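PDB 4C65: ochratoxinase from Aspergillus niger, which hydrolyses the mycotoxin ochratoxin A to ochratoxin alpha and L-phenylalanine, as a zinc-dependent carboxypeptidase that favours C-terminal aromatic residues. Local coordinates for residues I203-S208 and E226-I231; A254-G259 and E275-K280. All coordinates share one frame; numbering follows the deposited sequence. Where two conformers were deposited one is given.

Contact 1 (I203-S208 and E226-I231)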
loop_
_atom_site.group_PDB
_atom_site.type_symbol
_atom_site.label_atom_id
_atom_site.label_comp_id
_atom_site.label_asym_id
_atom_site.label_seq_id
_atom_site.Cartn_x
_atom_site.Cartn_y
_atom_site.Cartn_z
ATOM N N ILE A 203 30.764 -3.718 6.530
ATOM C CA ILE A 203 29.729 -2.687 6.377
ATOM C C ILE A 203 30.336 -1.406 5.833
ATOM O O ILE A 203 31.388 -0.959 6.287
ATOM C CB ILE A 203 28.963 -2.421 7.698
ATOM C CG1 ILE A 203 28.260 -3.681 8.184
ATOM C CG2 ILE A 203 27.910 -1.313 7.511
ATOM C CD1 ILE A 203 27.192 -4.215 7.245
ATOM N N LYS A 204 29.656 -0.802 4.867
ATOM C CA LYS A 204 30.106 0.468 4.266
ATOM C C LYS A 204 29.101 1.581 4.514
ATOM O O LYS A 204 27.927 1.430 4.212
ATOM C CB LYS A 204 30.326 0.273 2.757
ATOM C CG LYS A 204 30.302 1.515 1.888
ATOM C CD LYS A 204 31.630 2.215 1.749
ATOM C CE LYS A 204 31.333 3.190 0.565
ATOM N NZ LYS A 204 30.921 2.685 -0.823
ATOM N N VAL A 205 29.593 2.732 4.996
ATOM C CA VAL A 205 28.764 3.942 5.160
ATOM C C VAL A 205 29.305 5.103 4.337
ATOM O O VAL A 205 30.501 5.161 4.043
ATOM C CB VAL A 205 28.689 4.447 6.610
ATOM C CG1 VAL A 205 28.056 3.400 7.474
ATOM C CG2 VAL A 205 30.057 4.802 7.166
ATOM N N MET A 206 28.396 6.008 3.956
ATOM C CA MET A 206 28.761 7.275 3.367
ATOM C C MET A 206 28.799 8.238 4.544
ATOM O O MET A 206 27.785 8.525 5.161
ATOM C CB MET A 206 27.733 7.696 2.333
ATOM C CG MET A 206 27.510 6.682 1.214
ATOM S SD MET A 206 29.006 6.242 0.302
ATOM C CE MET A 206 28.279 5.570 -1.211
ATOM N N ALA A 207 29.994 8.705 4.863
ATOM C CA ALA A 207 30.207 9.554 6.004
ATOM C C ALA A 207 30.587 10.954 5.579
ATOM O O ALA A 207 30.918 11.794 6.416
ATOM C CB ALA A 207 31.266 8.954 6.895
ATOM N N SER A 208 30.546 11.215 4.276
ATOM C CA SER A 208 30.658 12.573 3.767
ATOM C C SER A 208 30.133 12.644 2.350
ATOM O O SER A 208 29.773 11.631 1.759
ATOM C CB SER A 208 32.111 13.084 3.860
ATOM O OG SER A 208 32.892 12.531 2.841
ATOM N N GLU A 226 25.270 9.851 16.320
ATOM C CA GLU A 226 24.406 8.839 16.932
ATOM C C GLU A 226 24.149 7.652 15.950
ATOM O O GLU A 226 24.227 6.485 16.336
ATOM C CB GLU A 226 23.050 9.435 17.334
ATOM C CG GLU A 226 23.093 10.624 18.291
ATOM C CD GLU A 226 23.222 11.999 17.605
ATOM O OE1 GLU A 226 24.202 12.248 16.872
ATOM O OE2 GLU A 226 22.305 12.829 17.800
ATOM N N GLU A 227 23.838 7.948 14.695
ATOM C CA GLU A 227 23.634 6.893 13.715
ATOM C C GLU A 227 24.916 6.122 13.446
ATOM O O GLU A 227 24.900 4.889 13.407
ATOM C CB GLU A 227 23.109 7.463 12.401
ATOM C CG GLU A 227 21.652 7.879 12.450
ATOM C CD GLU A 227 21.318 8.914 11.410
ATOM O OE1 GLU A 227 21.825 10.041 11.547
ATOM O OE2 GLU A 227 20.554 8.608 10.449
ATOM N N LEU A 228 26.030 6.840 13.283
ATOM C CA LEU A 228 27.295 6.185 12.975
ATOM C C LEU A 228 27.716 5.218 14.090
ATOM O O LEU A 228 28.187 4.131 13.815
ATOM C CB LEU A 228 28.404 7.204 12.709
ATOM C CG LEU A 228 28.338 8.013 11.412
ATOM C CD1 LEU A 228 29.428 9.079 11.407
ATOM C CD2 LEU A 228 28.477 7.096 10.209
ATOM N N LYS A 229 27.525 5.606 15.334
ATOM C CA LYS A 229 27.881 4.750 16.454
ATOM C C LYS A 229 27.047 3.465 16.443
ATOM O O LYS A 229 27.566 2.385 16.665
ATOM C CB LYS A 229 27.688 5.512 17.765
ATOM C CG LYS A 229 28.027 4.736 19.021
ATOM C CD LYS A 229 27.866 5.641 20.230
ATOM C CE LYS A 229 28.210 4.942 21.551
ATOM N NZ LYS A 229 26.991 4.609 22.377
ATOM N N VAL A 230 25.743 3.610 16.243
ATOM C CA VAL A 230 24.847 2.465 16.148
ATOM C C VAL A 230 25.243 1.548 14.989
ATOM O O VAL A 230 25.384 0.349 15.166
ATOM C CB VAL A 230 23.374 2.919 16.043
ATOM C CG1 VAL A 230 22.465 1.798 15.587
ATOM C CG2 VAL A 230 22.921 3.458 17.383
ATOM N N ILE A 231 25.495 2.121 13.823
ATOM C CA ILE A 231 25.992 1.339 12.715
ATOM C C ILE A 231 27.243 0.527 13.082
ATOM O O ILE A 231 27.319 -0.676 12.791
ATOM C CB ILE A 231 26.279 2.209 11.484
ATOM C CG1 ILE A 231 24.951 2.667 10.881
ATOM C CG2 ILE A 231 27.045 1.416 10.438
ATOM C CD1 ILE A 231 25.086 3.827 9.928
#
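No ring, amide or carboxylate comes between Val205 and Ile231: the faces and edges of flat groups play no part here, and branched aliphatic chains do all the touching. The two slide past each other in opposite directions, with Val205 CG1 3.7 Å from Ile231 CG2 and 3.9 Å from Ile231 CD1, so that one methyl of the valine meets both branches of the isoleucine. With CG1 anti to the carbonyl carbon (chi1 -62°), the other methyl, CG2, falls between the backbone N and the carbonyl carbon and is turned to Leu228, whose CD2 lies 4.1 Å from Val205 CG2. Although the Leu228 CB does not face the strand, the end of its chain swings closer. Further back along the strand Ile203 meets the same isoleucine obliquely, Ile203 CG2 being 4.1 Å from Ile231 CG2; this last methyl is therefore shared by two strand residues.

This is the strand-to-helix half of a beta-alpha-beta unit, strand 203-206, helix 225-237 and strand 242-246, in the twisted TIM barrel of an amidohydrolase. The strand 203-206 and helix 226-231 segments run nearly antiparallel, at 171°, their axes approaching to 10.6 Å. Helix 185-198 adds to the apolar layer, its Val192 touching both Ile203 and Ile231. On the outer side Glu226 and Glu227 form salt bridges with Arg189 and Arg193, respectively, of a second subunit, which ties this helix into the octamer.

The side chains alternate along the strand: Ile203 and Val205 point at the helix, whereas Lys204, an active-site residue that binds both zinc ions, points away from it. With no hydrogen bond across it, the contact relies on buried apolar packing by the residues on either side of Lys204, whose side chain belongs to the other face of the strand.

Contact 2 (A254-G259 and E275-K280)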
loop_
_atom_site.group_PDB
_atom_site.type_symbol
_atom_site.label_atom_id
_atom_site.label_comp_id
_atom_site.label_asym_id
_atom_site.label_seq_id
_atom_site.Cartn_x
_atom_site.Cartn_y
_atom_site.Cartn_z
ATOM N N ALA A 254 34.309 12.247 12.366
ATOM C CA ALA A 254 33.091 11.627 12.853
ATOM C C ALA A 254 33.164 10.105 12.677
ATOM O O ALA A 254 32.704 9.354 13.544
ATOM C CB ALA A 254 31.871 12.198 12.143
ATOM N N ALA A 255 33.753 9.653 11.573
ATOM C CA ALA A 255 33.867 8.217 11.307
ATOM C C ALA A 255 34.803 7.582 12.326
ATOM O O ALA A 255 34.546 6.497 12.815
ATOM C CB ALA A 255 34.354 7.972 9.904
ATOM N N ILE A 256 35.882 8.270 12.662
ATOM C CA ILE A 256 36.859 7.752 13.620
ATOM C C ILE A 256 36.271 7.663 15.033
ATOM O O ILE A 256 36.325 6.619 15.672
ATOM C CB ILE A 256 38.126 8.635 13.628
ATOM C CG1 ILE A 256 38.887 8.419 12.310
ATOM C CG2 ILE A 256 38.995 8.334 14.850
ATOM C CD1 ILE A 256 40.098 9.318 12.138
ATOM N N LYS A 257 35.661 8.747 15.474
ATOM C CA LYS A 257 34.939 8.793 16.739
ATOM C C LYS A 257 33.900 7.690 16.888
ATOM O O LYS A 257 33.810 7.086 17.935
ATOM C CB LYS A 257 34.258 10.138 16.841
ATOM C CG LYS A 257 33.828 10.602 18.183
ATOM C CD LYS A 257 33.066 11.932 18.067
ATOM C CE LYS A 257 32.169 12.318 19.253
ATOM N NZ LYS A 257 32.541 11.660 20.538
ATOM N N ALA A 258 33.150 7.405 15.826
ATOM C CA ALA A 258 32.099 6.379 15.849
ATOM C C ALA A 258 32.635 4.956 15.975
ATOM O O ALA A 258 31.930 4.083 16.473
ATOM C CB ALA A 258 31.247 6.475 14.605
ATOM N N GLY A 259 33.876 4.727 15.530
ATOM C CA GLY A 259 34.517 3.432 15.654
ATOM C C GLY A 259 34.787 2.725 14.342
ATOM O O GLY A 259 35.104 1.541 14.343
ATOM N N GLU A 275 47.793 10.345 13.129
ATOM C CA GLU A 275 48.058 9.886 14.491
ATOM C C GLU A 275 46.890 9.112 15.077
ATOM O O GLU A 275 47.090 8.054 15.676
ATOM C CB GLU A 275 48.402 11.071 15.411
ATOM C CG GLU A 275 49.766 11.670 15.112
ATOM C CD GLU A 275 50.828 10.593 14.946
ATOM O OE1 GLU A 275 50.958 9.756 15.871
ATOM O OE2 GLU A 275 51.505 10.553 13.878
ATOM N N LEU A 276 45.675 9.637 14.911
ATOM C CA LEU A 276 44.487 8.942 15.374
ATOM C C LEU A 276 44.350 7.574 14.725
ATOM O O LEU A 276 43.970 6.601 15.396
ATOM C CB LEU A 276 43.202 9.750 15.116
ATOM C CG LEU A 276 42.845 10.797 16.165
ATOM C CD1 LEU A 276 41.677 11.655 15.678
ATOM C CD2 LEU A 276 42.487 10.152 17.494
ATOM N N MET A 277 44.614 7.499 13.429
ATOM C CA MET A 277 44.439 6.247 12.707
ATOM C C MET A 277 45.461 5.202 13.145
ATOM O O MET A 277 45.157 4.007 13.202
ATOM C CB MET A 277 44.523 6.486 11.203
ATOM C CG MET A 277 43.309 7.217 10.634
ATOM S SD MET A 277 43.485 7.545 8.876
ATOM C CE MET A 277 43.060 5.929 8.204
ATOM N N LYS A 278 46.676 5.658 13.453
ATOM C CA LYS A 278 47.712 4.783 14.008
ATOM C C LYS A 278 47.330 4.301 15.388
ATOM O O LYS A 278 47.409 3.116 15.668
ATOM C CB LYS A 278 49.038 5.517 14.095
ATOM C CG LYS A 278 49.785 5.562 12.775
ATOM C CD LYS A 278 51.241 5.909 12.986
ATOM C CE LYS A 278 51.420 7.391 13.263
ATOM N NZ LYS A 278 52.752 7.658 13.904
ATOM N N GLU A 279 46.906 5.238 16.230
ATOM C CA GLU A 279 46.496 4.997 17.613
ATOM C C GLU A 279 45.395 3.955 17.690
ATOM O O GLU A 279 45.459 3.032 18.478
ATOM C CB GLU A 279 45.979 6.313 18.226
ATOM C CG GLU A 279 46.818 6.981 19.290
ATOM C CD GLU A 279 46.306 8.409 19.526
ATOM O OE1 GLU A 279 45.068 8.487 19.788
ATOM O OE2 GLU A 279 47.085 9.421 19.426
ATOM N N LYS A 280 44.394 4.098 16.840
ATOM C CA LYS A 280 43.212 3.238 16.892
ATOM C C LYS A 280 43.227 2.077 15.907
ATOM O O LYS A 280 42.290 1.285 15.881
ATOM C CB LYS A 280 41.980 4.092 16.651
ATOM C CG LYS A 280 41.722 5.128 17.739
ATOM C CD LYS A 280 40.559 6.021 17.329
ATOM C CE LYS A 280 40.161 6.968 18.440
ATOM N NZ LYS A 280 39.611 6.293 19.635
#
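Lys280 N donates to Leu276 O at 2.9 Å, an i to i-4 bond that places two residues of one helix in neighbouring turns, both facing Ile256. That isoleucine makes every side-chain contact from its own segment. Its CG2 rests against the aliphatic part of the lysine: Ile256 CG2 is 3.7 Å from Lys280 CD and 4.0 Å from Lys280 CE. The lysine runs extended as far as CE, which lays its methylene groups along the isoleucine; the bend at the last torsion (chi4 -66°) leaves the ammonium beyond that contact. The other branch, stretched out by a chi2 of 175°, carries CD1 to the second helix, where Ile256 CD1 lies 4.1 Å from Met277 CG and 4.3 Å from Leu276 CB. Ile256 and Met277 cross at about a right angle.

Helices 249-258 and 271-280 are consecutive outer helices of the TIM barrel, separated by strand 262-263. Their segments accordingly run in almost the same direction, crossing at 19°, their axes approaching to 11.2 Å. Leu263 of that strand touches both Ile256 and Met277, closing the contact on the barrel side, and Ile282 packs against the same pair.

The first helix ends in a Schellman motif: Gly259, at positive phi, sends its N-H back to the last turn in two weak bonds, and the chain then turns off toward strand 262-263. Lys280 O accepts a hydrogen bond from Lys261 NZ, which joins the end of the second segment to the loop that follows the first. Unlike the buried Ile256, Lys280 lies at the exposed margin.

In the fold
Contact 1 closes before contact 2 opens, and the two follow in series around the TIM barrel, their centres 13 Å apart. Strand 242-246 leads from helix 225-237 of contact 1 to helix 249-258 of contact 2; strand 262-263 then leads on to helix 271-280. Contact 1 thus joins a helix to the sheet, whereas contact 2 joins two neighbouring helices of the outer layer. They meet directly, Leu228 CB lying 3.5 Å from Ala258 CB, so helix 225-237 packs on helix 249-258, which in turn packs on helix 271-280. The barrel strands involved carry Lys204 and His245, both zinc ligands, which places this helical shell behind the metal site.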